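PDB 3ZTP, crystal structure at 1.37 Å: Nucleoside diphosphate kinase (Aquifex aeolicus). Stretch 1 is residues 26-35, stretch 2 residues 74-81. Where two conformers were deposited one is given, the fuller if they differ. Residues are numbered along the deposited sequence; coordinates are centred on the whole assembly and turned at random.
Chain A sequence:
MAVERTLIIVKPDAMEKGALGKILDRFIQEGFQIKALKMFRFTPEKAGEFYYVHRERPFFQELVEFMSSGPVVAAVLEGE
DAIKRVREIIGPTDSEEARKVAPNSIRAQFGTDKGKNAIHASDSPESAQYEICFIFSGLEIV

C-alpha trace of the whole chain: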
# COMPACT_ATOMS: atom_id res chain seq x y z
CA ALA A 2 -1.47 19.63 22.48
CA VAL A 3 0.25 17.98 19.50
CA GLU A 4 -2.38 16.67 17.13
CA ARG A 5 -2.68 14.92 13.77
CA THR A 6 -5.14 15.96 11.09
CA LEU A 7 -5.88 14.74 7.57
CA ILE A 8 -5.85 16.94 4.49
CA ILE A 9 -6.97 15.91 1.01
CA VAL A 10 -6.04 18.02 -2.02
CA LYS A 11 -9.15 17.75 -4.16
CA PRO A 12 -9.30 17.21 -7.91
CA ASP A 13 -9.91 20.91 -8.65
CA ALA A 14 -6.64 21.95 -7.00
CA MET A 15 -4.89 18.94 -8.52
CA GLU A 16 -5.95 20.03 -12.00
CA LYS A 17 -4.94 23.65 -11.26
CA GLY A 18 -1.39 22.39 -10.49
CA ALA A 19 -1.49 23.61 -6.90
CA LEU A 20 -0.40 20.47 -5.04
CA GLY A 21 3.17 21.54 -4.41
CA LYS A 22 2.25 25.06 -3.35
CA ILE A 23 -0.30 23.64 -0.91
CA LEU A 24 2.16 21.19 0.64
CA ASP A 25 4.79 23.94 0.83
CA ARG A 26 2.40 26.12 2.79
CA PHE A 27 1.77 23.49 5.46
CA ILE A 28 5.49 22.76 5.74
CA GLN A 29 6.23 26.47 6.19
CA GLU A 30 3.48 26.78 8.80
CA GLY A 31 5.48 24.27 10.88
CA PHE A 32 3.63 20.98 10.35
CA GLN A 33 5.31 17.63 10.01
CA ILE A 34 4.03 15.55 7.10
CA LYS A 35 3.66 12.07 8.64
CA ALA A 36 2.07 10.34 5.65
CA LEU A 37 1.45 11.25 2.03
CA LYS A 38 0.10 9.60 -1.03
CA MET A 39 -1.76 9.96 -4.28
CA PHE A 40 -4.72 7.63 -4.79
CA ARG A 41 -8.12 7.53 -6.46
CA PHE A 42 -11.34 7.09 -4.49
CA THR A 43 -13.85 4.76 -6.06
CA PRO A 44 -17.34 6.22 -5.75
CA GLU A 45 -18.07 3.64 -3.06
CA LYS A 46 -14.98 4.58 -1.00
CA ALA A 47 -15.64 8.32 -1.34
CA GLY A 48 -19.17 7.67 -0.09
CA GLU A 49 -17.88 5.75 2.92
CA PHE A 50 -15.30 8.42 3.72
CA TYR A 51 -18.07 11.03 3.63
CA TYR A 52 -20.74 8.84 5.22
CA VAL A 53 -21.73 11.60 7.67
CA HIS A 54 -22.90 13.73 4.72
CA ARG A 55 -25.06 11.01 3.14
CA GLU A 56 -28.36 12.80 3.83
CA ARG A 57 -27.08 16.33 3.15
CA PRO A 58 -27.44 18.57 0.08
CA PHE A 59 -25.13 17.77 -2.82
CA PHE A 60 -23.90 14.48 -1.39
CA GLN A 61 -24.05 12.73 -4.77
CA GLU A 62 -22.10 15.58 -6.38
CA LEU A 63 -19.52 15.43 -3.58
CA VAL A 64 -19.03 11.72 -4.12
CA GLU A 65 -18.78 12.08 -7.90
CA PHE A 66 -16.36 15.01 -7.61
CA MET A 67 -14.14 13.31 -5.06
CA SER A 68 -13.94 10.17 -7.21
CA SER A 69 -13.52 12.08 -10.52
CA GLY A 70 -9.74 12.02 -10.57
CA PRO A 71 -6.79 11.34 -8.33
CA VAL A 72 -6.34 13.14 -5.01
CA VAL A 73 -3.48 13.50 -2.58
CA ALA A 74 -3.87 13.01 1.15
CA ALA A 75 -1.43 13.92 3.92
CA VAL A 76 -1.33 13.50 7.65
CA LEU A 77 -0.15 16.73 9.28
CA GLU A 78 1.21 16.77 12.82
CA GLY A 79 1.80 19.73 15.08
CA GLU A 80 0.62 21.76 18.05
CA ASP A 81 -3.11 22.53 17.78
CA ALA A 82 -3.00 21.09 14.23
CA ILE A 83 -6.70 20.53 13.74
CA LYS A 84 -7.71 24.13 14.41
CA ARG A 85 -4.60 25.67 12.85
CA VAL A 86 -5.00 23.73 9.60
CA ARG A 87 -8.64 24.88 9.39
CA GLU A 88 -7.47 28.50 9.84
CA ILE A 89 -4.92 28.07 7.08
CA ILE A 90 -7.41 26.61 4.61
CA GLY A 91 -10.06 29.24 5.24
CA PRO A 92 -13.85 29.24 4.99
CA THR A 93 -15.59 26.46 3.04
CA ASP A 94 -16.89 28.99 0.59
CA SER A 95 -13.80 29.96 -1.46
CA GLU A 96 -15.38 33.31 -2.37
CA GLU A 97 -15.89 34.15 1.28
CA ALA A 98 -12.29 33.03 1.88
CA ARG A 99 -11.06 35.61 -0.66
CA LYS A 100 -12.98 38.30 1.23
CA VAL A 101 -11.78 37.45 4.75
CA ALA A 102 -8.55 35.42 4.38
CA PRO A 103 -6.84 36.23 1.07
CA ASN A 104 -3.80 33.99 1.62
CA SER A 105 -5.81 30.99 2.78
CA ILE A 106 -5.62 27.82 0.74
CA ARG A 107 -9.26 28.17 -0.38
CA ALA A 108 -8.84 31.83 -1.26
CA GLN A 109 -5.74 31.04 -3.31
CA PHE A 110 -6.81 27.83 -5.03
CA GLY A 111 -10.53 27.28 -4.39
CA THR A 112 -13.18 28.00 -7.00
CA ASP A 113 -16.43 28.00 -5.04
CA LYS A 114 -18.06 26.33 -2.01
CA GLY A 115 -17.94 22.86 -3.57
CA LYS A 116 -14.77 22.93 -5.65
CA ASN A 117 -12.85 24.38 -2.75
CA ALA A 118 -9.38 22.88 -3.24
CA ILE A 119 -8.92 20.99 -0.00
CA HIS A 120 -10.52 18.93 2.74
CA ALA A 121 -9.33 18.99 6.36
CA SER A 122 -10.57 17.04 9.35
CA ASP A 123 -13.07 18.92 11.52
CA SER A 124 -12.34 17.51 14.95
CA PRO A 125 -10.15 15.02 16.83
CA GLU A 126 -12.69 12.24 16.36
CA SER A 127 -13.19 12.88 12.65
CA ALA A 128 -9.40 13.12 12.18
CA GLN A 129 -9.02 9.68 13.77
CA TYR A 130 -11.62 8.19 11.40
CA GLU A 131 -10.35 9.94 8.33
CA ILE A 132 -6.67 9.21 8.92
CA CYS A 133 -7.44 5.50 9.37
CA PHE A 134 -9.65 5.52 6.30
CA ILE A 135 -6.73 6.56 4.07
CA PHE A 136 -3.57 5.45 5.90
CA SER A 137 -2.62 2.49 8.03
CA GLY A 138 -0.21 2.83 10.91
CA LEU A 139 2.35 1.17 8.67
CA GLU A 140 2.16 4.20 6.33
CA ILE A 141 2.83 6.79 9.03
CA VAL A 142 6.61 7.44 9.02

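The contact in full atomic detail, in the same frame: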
# COMPACT_ATOMS: atom_id res chain seq x y z
N ARG A 26 2.98 25.28 1.78
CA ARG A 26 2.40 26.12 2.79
C ARG A 26 2.34 25.42 4.15
O ARG A 26 2.69 25.99 5.19
CB ARG A 26 0.99 26.55 2.38
CG ARG A 26 0.24 27.34 3.45
CD ARG A 26 0.97 28.67 3.83
NE ARG A 26 0.06 29.51 4.60
CZ ARG A 26 -0.95 30.18 4.06
NH1 ARG A 26 -1.08 30.22 2.74
NH2 ARG A 26 -1.77 30.84 4.83
N PHE A 27 1.88 24.17 4.18
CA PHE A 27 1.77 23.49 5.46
C PHE A 27 3.13 23.21 6.08
O PHE A 27 3.28 23.27 7.28
CB PHE A 27 0.92 22.21 5.34
CG PHE A 27 -0.54 22.52 5.13
CD1 PHE A 27 -1.26 23.09 6.14
CD2 PHE A 27 -1.14 22.28 3.92
CE1 PHE A 27 -2.60 23.42 5.96
CE2 PHE A 27 -2.46 22.58 3.74
CZ PHE A 27 -3.19 23.15 4.76
N ILE A 28 4.12 22.92 5.25
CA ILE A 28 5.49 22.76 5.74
C ILE A 28 5.97 24.07 6.38
O ILE A 28 6.52 24.08 7.50
CB ILE A 28 6.42 22.30 4.60
CG1 ILE A 28 6.05 20.87 4.18
CG2 ILE A 28 7.88 22.38 5.04
CD1 ILE A 28 6.60 20.50 2.81
N GLN A 29 5.76 25.19 5.68
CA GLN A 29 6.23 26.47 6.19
C GLN A 29 5.49 26.94 7.42
O GLN A 29 6.02 27.70 8.24
CB GLN A 29 6.20 27.53 5.11
CG GLN A 29 7.07 27.20 3.87
CD GLN A 29 8.40 26.57 4.23
OE1 GLN A 29 9.09 26.94 5.17
NE2 GLN A 29 8.77 25.56 3.45
N GLU A 30 4.25 26.48 7.59
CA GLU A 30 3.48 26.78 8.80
C GLU A 30 3.91 25.90 9.98
O GLU A 30 3.40 26.07 11.09
CB GLU A 30 2.00 26.60 8.51
CG GLU A 30 1.45 27.64 7.52
CD GLU A 30 1.06 28.96 8.15
OE1 GLU A 30 1.24 29.14 9.37
OE2 GLU A 30 0.55 29.83 7.41
N GLY A 31 4.86 24.99 9.77
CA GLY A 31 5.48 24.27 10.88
C GLY A 31 4.95 22.86 11.11
O GLY A 31 5.25 22.26 12.15
N PHE A 32 4.16 22.33 10.18
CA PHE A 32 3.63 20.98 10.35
C PHE A 32 4.58 19.94 9.81
O PHE A 32 5.28 20.15 8.81
CB PHE A 32 2.26 20.86 9.67
CG PHE A 32 1.26 21.73 10.30
CD1 PHE A 32 0.77 21.41 11.56
CD2 PHE A 32 0.91 22.96 9.74
CE1 PHE A 32 -0.10 22.24 12.22
CE2 PHE A 32 0.04 23.79 10.41
CZ PHE A 32 -0.46 23.44 11.64
N GLN A 33 4.61 18.81 10.49
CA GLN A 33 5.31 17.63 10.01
C GLN A 33 4.37 16.81 9.16
O GLN A 33 3.26 16.49 9.61
CB GLN A 33 5.76 16.79 11.21
CG GLN A 33 6.84 17.45 12.06
CD GLN A 33 8.11 17.73 11.28
OE1 GLN A 33 8.69 16.83 10.68
NE2 GLN A 33 8.54 19.00 11.26
N ILE A 34 4.79 16.48 7.94
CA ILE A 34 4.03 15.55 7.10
C ILE A 34 4.41 14.14 7.55
O ILE A 34 5.56 13.74 7.41
CB ILE A 34 4.28 15.74 5.61
CG1 ILE A 34 3.87 17.16 5.20
CG2 ILE A 34 3.54 14.70 4.81
CD1 ILE A 34 4.24 17.53 3.77
N LYS A 35 3.44 13.43 8.12
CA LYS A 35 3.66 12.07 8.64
C LYS A 35 3.26 10.97 7.67
O LYS A 35 3.62 9.80 7.87
CB LYS A 35 2.91 11.89 9.95
CG LYS A 35 3.34 12.84 11.07
CD LYS A 35 4.75 12.61 11.48
CE LYS A 35 4.94 11.19 11.99
NZ LYS A 35 6.33 10.96 12.49
N ALA A 74 -3.64 12.82 -0.28
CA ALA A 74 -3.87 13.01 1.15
C ALA A 74 -2.56 13.08 1.91
O ALA A 74 -1.55 12.49 1.49
CB ALA A 74 -4.72 11.85 1.71
N ALA A 75 -2.57 13.82 3.03
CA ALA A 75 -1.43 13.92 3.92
C ALA A 75 -1.90 13.95 5.35
O ALA A 75 -2.97 14.50 5.65
CB ALA A 75 -0.63 15.18 3.64
N VAL A 76 -1.12 13.34 6.23
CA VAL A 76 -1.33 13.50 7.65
C VAL A 76 -0.37 14.59 8.10
O VAL A 76 0.84 14.50 7.86
CB VAL A 76 -1.05 12.20 8.42
CG1 VAL A 76 -1.15 12.44 9.93
CG2 VAL A 76 -2.00 11.10 7.97
N LEU A 77 -0.91 15.61 8.75
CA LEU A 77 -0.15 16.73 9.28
C LEU A 77 -0.14 16.66 10.78
O LEU A 77 -1.19 16.50 11.41
CB LEU A 77 -0.77 18.06 8.83
CG LEU A 77 -0.89 18.25 7.33
CD1 LEU A 77 -1.49 19.61 7.08
CD2 LEU A 77 0.45 18.12 6.64
N GLU A 78 1.04 16.81 11.37
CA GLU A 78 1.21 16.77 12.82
C GLU A 78 1.82 18.05 13.35
O GLU A 78 2.78 18.57 12.80
CB GLU A 78 2.09 15.57 13.18
CG GLU A 78 2.35 15.39 14.66
CD GLU A 78 3.24 14.19 14.91
OE1 GLU A 78 2.76 13.05 14.70
OE2 GLU A 78 4.41 14.36 15.28
N GLY A 79 1.24 18.57 14.41
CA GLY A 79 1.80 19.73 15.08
C GLY A 79 0.90 20.21 16.20
O GLY A 79 -0.20 19.73 16.39
N GLU A 80 1.40 21.17 16.97
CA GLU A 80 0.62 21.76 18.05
C GLU A 80 -0.69 22.35 17.52
O GLU A 80 -0.68 23.09 16.54
CB GLU A 80 1.44 22.85 18.72
CG GLU A 80 0.73 23.59 19.83
CD GLU A 80 0.36 22.70 20.99
OE1 GLU A 80 1.10 21.73 21.27
OE2 GLU A 80 -0.67 22.98 21.63
N ASP A 81 -1.81 21.97 18.13
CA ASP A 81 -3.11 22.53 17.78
C ASP A 81 -3.38 22.37 16.28
O ASP A 81 -4.05 23.20 15.67
CB ASP A 81 -3.15 24.02 18.20
CG ASP A 81 -4.57 24.56 18.39
OD1 ASP A 81 -5.51 23.79 18.74
OD2 ASP A 81 -4.72 25.80 18.26
O HOH W 1 4.93 11.48 15.47

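Two antiparallel strands, 33-35 and the one beginning before A74, are joined by three backbone hydrogen bonds, while the helix end and turn preceding the first strand lay two phenylalanines against the second. At the Q33-E78 pair the bonding is reciprocal: Q33 N donates to E78 O (3.0 Å) and E78 N donates to Q33 O (2.9 Å), both nearly straight. One step on, I34 and L77 form the non-hydrogen-bonded pair, and the ladder resumes where K35 N donates to V76 O (2.8 Å). Each of these three carbonyl oxygens also receives a CA-H...O contact: E78 O from F32 CA (3.5 Å), Q33 O from L77 CA (3.4 Å) and V76 O from I34 CA (3.4 Å).

The helix closes with a Schellman motif, in which F32 N donates to F27 O (3.2 Å) and G31 N to I28 O (3.0 Å), so both amides are satisfied before the strand starts. G31 has positive phi, where a CB would be jammed against the preceding carbonyl oxygen; glycine suits the turn. On the last helical turn, R26 NE bonds E30 OE2 (2.9 Å) in a salt bridge that stays within its own stretch.

L77, buried and the residue most covered by the other stretch, gathers the apolar contacts. Its CD1 lies over one face of the F27 ring, 3.9 Å from the ring centroid and 3.6 Å from F27 CD1, a CH-pi contact; its CD2 meets I34 CG1 at 3.8 Å, and its CB lies 4.2 Å from F32 CB. I34 and L77 lie on the same face of the sheet, and I34 CG2 also reaches A75 CB at 4.4 Å. F32 points toward the second stretch, its CD1 4.0 Å from G79 CA. A CB on G79 would fall 2.9 Å from F32 CD1, a clash, so the bare glycine leaves room for the ring.

Q33 and E78 occupy the other face, with Q33 CB 4.3 Å from E78 CB. Q33 then leads away, exposed, whereas E78 extends with chi1 and chi2 both t. K35, with chi1 to chi3 all m, packs its aliphatic part across the strand: K35 CG is 3.7 Å from E78 CB, and K35 CB is 4.1 Å from V76 CG1. The two charged ends are joined through water 1, which donates to E78 OE1 (2.8 Å) and accepts a weak bond from K35 NZ (3.3 Å). Both NZ and OE1 are also hydrogen-bonded elsewhere in the structure. The long side chains of K35 and E78 suit this more open side: their aliphatic parts pack together while the charged ends reach water 1.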